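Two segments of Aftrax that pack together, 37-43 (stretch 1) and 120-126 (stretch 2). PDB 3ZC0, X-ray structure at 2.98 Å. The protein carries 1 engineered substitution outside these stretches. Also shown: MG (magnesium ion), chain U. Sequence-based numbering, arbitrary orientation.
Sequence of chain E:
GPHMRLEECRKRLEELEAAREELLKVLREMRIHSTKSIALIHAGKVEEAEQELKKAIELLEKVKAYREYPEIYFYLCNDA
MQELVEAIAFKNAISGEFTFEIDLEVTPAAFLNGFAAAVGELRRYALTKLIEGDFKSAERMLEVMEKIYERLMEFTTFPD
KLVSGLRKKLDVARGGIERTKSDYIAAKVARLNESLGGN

Stretch 1, residues 37-43: SIALIHA
Stretch 2 (120-126) GELRRYA

Residues 37-43 and 120-126 of Aftrax form a nearly parallel, widely spaced helix pair whose one cross-stretch hydrogen bond runs from His42 to a magnesium-bound glutamate, illustrating how a polar side chain can link helices across a broad spacing. Both stretches belong to one chain, and their N-to-C directions differ by only 15°. The helix axes come no closer than 11.0 Å, and the buried surface, both sides summed, is a modest 256 Å².

The backbone is regular. Residues 37-42 are helical, with phi from -52° to -64° and psi from -32° to -46°; Ala43, at -82°/12°, is the first residue to leave helical values, although its N still bonds to Ala39 O at 2.9 Å. All of 120-126 is helical, phi -50° to -68° and psi -36° to -55°, and the helix extends beyond both ends of the stretch. Two pairs set the register, one helical turn apart on each side: the CA atoms of Ile38 and Glu121 lie 7.9 Å apart, and those of His42 and Tyr125 lie 6.9 Å apart.

His42 has the largest contact area. Its CA-to-CB bond points sideways, but chi1 of -75° (m) and chi2 of -55° bring the ring nearer the other helix. There His42 NE2 donates a hydrogen bond to Glu121 OE1 at 3.2 Å, bent to an N-H...acceptor angle of 138°. The acceptor lies near the ring plane, as does Tyr125 N, which is 3.5 Å from His42 CE1. Over one face of the ring lies Arg124, whose CD is 4.2 Å from the His42 ring centroid and 24° off the normal, a CH-pi contact; Arg124 CB also approaches His42 CE1 to 3.3 Å.

Glu121 is the hub of the polar network, with chi1 -55° (m), chi2 -63° (m) and chi3 -12°. Its OE1 accepts from His42 NE2 and also forms a salt bridge within its own helix, Arg124 NH1 to Glu121 OE1 at 2.8 Å, in which the positive guanidinium is drawn to the carboxylate; its hydrogen bond is weak at 126°. Glu121 OE2 binds MG at 2.1 Å, as suits a hard, anionic oxygen ligand for Mg2+. The O of water 1 also lies 2.1 Å from MG, and two atoms from elsewhere in the structure bind the ion too. Arg124 takes chi1 -55° (m), chi2 -168° (t), chi3 168° (t) and chi4 95°.

The isoleucines add van der Waals contact. Ile38, m and t at chi1 and chi2, points toward the other helix and sets its CG2 3.6 Å from Glu121 OE1, placing a methyl group against a polar oxygen. Ile41, also m and t, points the same way and forms the apolar pair, yet its CG2 reaches only to 4.5 Å from Tyr125 CE1, approaching the ring obliquely. Tyr125 has chi1 -166° (t) and chi2 77°.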

# COMPACT_ATOMS: atom_id res chain seq x y z
N SER E 37 32.10 -3.81 3.17
CA SER E 37 32.91 -4.74 3.94
C SER E 37 32.29 -6.15 3.90
O SER E 37 32.99 -7.15 3.66
CB SER E 37 33.12 -4.23 5.36
OG SER E 37 32.11 -4.70 6.22
N ILE E 38 30.98 -6.22 4.11
CA ILE E 38 30.34 -7.55 4.10
C ILE E 38 30.44 -8.24 2.72
O ILE E 38 30.81 -9.44 2.61
CB ILE E 38 28.88 -7.50 4.58
CG1 ILE E 38 28.79 -6.92 5.99
CG2 ILE E 38 28.29 -8.89 4.60
CD1 ILE E 38 27.38 -6.78 6.48
N ALA E 39 30.13 -7.46 1.69
CA ALA E 39 30.24 -7.93 0.31
C ALA E 39 31.62 -8.49 0.06
O ALA E 39 31.76 -9.56 -0.53
CB ALA E 39 29.98 -6.78 -0.66
N LEU E 40 32.62 -7.75 0.52
CA LEU E 40 34.02 -8.08 0.27
C LEU E 40 34.37 -9.41 0.89
O LEU E 40 35.04 -10.24 0.26
CB LEU E 40 34.93 -6.97 0.80
CG LEU E 40 35.02 -5.80 -0.16
CD1 LEU E 40 35.65 -4.61 0.53
CD2 LEU E 40 35.82 -6.20 -1.39
N ILE E 41 33.92 -9.63 2.12
CA ILE E 41 34.17 -10.92 2.75
C ILE E 41 33.59 -12.03 1.90
O ILE E 41 34.25 -13.05 1.65
CB ILE E 41 33.53 -11.01 4.11
CG1 ILE E 41 34.17 -10.01 5.07
CG2 ILE E 41 33.64 -12.45 4.61
CD1 ILE E 41 33.59 -10.04 6.47
N HIS E 42 32.36 -11.85 1.44
CA HIS E 42 31.79 -12.86 0.55
C HIS E 42 32.58 -13.06 -0.77
O HIS E 42 32.63 -14.16 -1.31
CB HIS E 42 30.32 -12.56 0.26
CG HIS E 42 29.40 -12.87 1.41
ND1 HIS E 42 29.35 -14.12 2.00
CD2 HIS E 42 28.50 -12.11 2.06
CE1 HIS E 42 28.46 -14.10 2.97
NE2 HIS E 42 27.93 -12.89 3.03
N ALA E 43 33.21 -12.00 -1.27
CA ALA E 43 33.98 -12.11 -2.49
C ALA E 43 35.37 -12.66 -2.21
O ALA E 43 36.26 -12.62 -3.07
CB ALA E 43 34.09 -10.77 -3.18
N GLY E 120 21.52 -13.75 8.12
CA GLY E 120 21.45 -14.02 6.69
C GLY E 120 22.80 -14.05 6.01
O GLY E 120 23.01 -14.86 5.08
N GLU E 121 23.71 -13.17 6.45
CA GLU E 121 25.05 -13.15 5.87
C GLU E 121 25.73 -14.45 6.27
O GLU E 121 26.46 -15.07 5.48
CB GLU E 121 25.86 -11.94 6.35
CG GLU E 121 25.19 -10.60 6.13
CD GLU E 121 24.95 -10.27 4.66
OE1 GLU E 121 25.51 -10.98 3.79
OE2 GLU E 121 24.20 -9.31 4.38
N LEU E 122 25.47 -14.86 7.50
CA LEU E 122 25.96 -16.14 7.97
C LEU E 122 25.43 -17.26 7.07
O LEU E 122 26.19 -18.15 6.68
CB LEU E 122 25.60 -16.37 9.44
CG LEU E 122 26.46 -15.54 10.39
CD1 LEU E 122 26.04 -15.72 11.83
CD2 LEU E 122 27.92 -15.93 10.22
N ARG E 123 24.15 -17.20 6.72
CA ARG E 123 23.62 -18.20 5.79
C ARG E 123 24.44 -18.24 4.50
O ARG E 123 24.94 -19.32 4.14
CB ARG E 123 22.13 -18.00 5.47
CG ARG E 123 21.74 -18.70 4.17
CD ARG E 123 20.26 -18.95 4.03
NE ARG E 123 19.92 -19.49 2.71
CZ ARG E 123 20.17 -20.74 2.29
NH1 ARG E 123 20.80 -21.60 3.08
NH2 ARG E 123 19.79 -21.13 1.08
N ARG E 124 24.60 -17.11 3.81
CA ARG E 124 25.45 -17.12 2.59
C ARG E 124 26.79 -17.78 2.84
O ARG E 124 27.15 -18.72 2.14
CB ARG E 124 25.71 -15.74 2.01
CG ARG E 124 24.47 -14.95 1.72
CD ARG E 124 24.81 -13.74 0.89
NE ARG E 124 23.60 -13.13 0.37
CZ ARG E 124 22.96 -12.12 0.95
NH1 ARG E 124 23.43 -11.59 2.08
NH2 ARG E 124 21.86 -11.64 0.39
N TYR E 125 27.51 -17.30 3.85
CA TYR E 125 28.82 -17.84 4.20
C TYR E 125 28.84 -19.36 4.43
O TYR E 125 29.70 -20.05 3.89
CB TYR E 125 29.36 -17.13 5.42
CG TYR E 125 30.83 -17.34 5.69
CD1 TYR E 125 31.80 -16.67 4.95
CD2 TYR E 125 31.25 -18.21 6.69
CE1 TYR E 125 33.15 -16.85 5.20
CE2 TYR E 125 32.59 -18.39 6.95
CZ TYR E 125 33.53 -17.72 6.20
OH TYR E 125 34.86 -17.91 6.48
N ALA E 126 27.89 -19.88 5.21
CA ALA E 126 27.78 -21.33 5.46
C ALA E 126 27.51 -22.13 4.19
O ALA E 126 28.02 -23.25 3.99
CB ALA E 126 26.68 -21.59 6.46
MG MG U . 22.81 -7.83 4.78
O HOH W 1 21.89 -9.50 5.55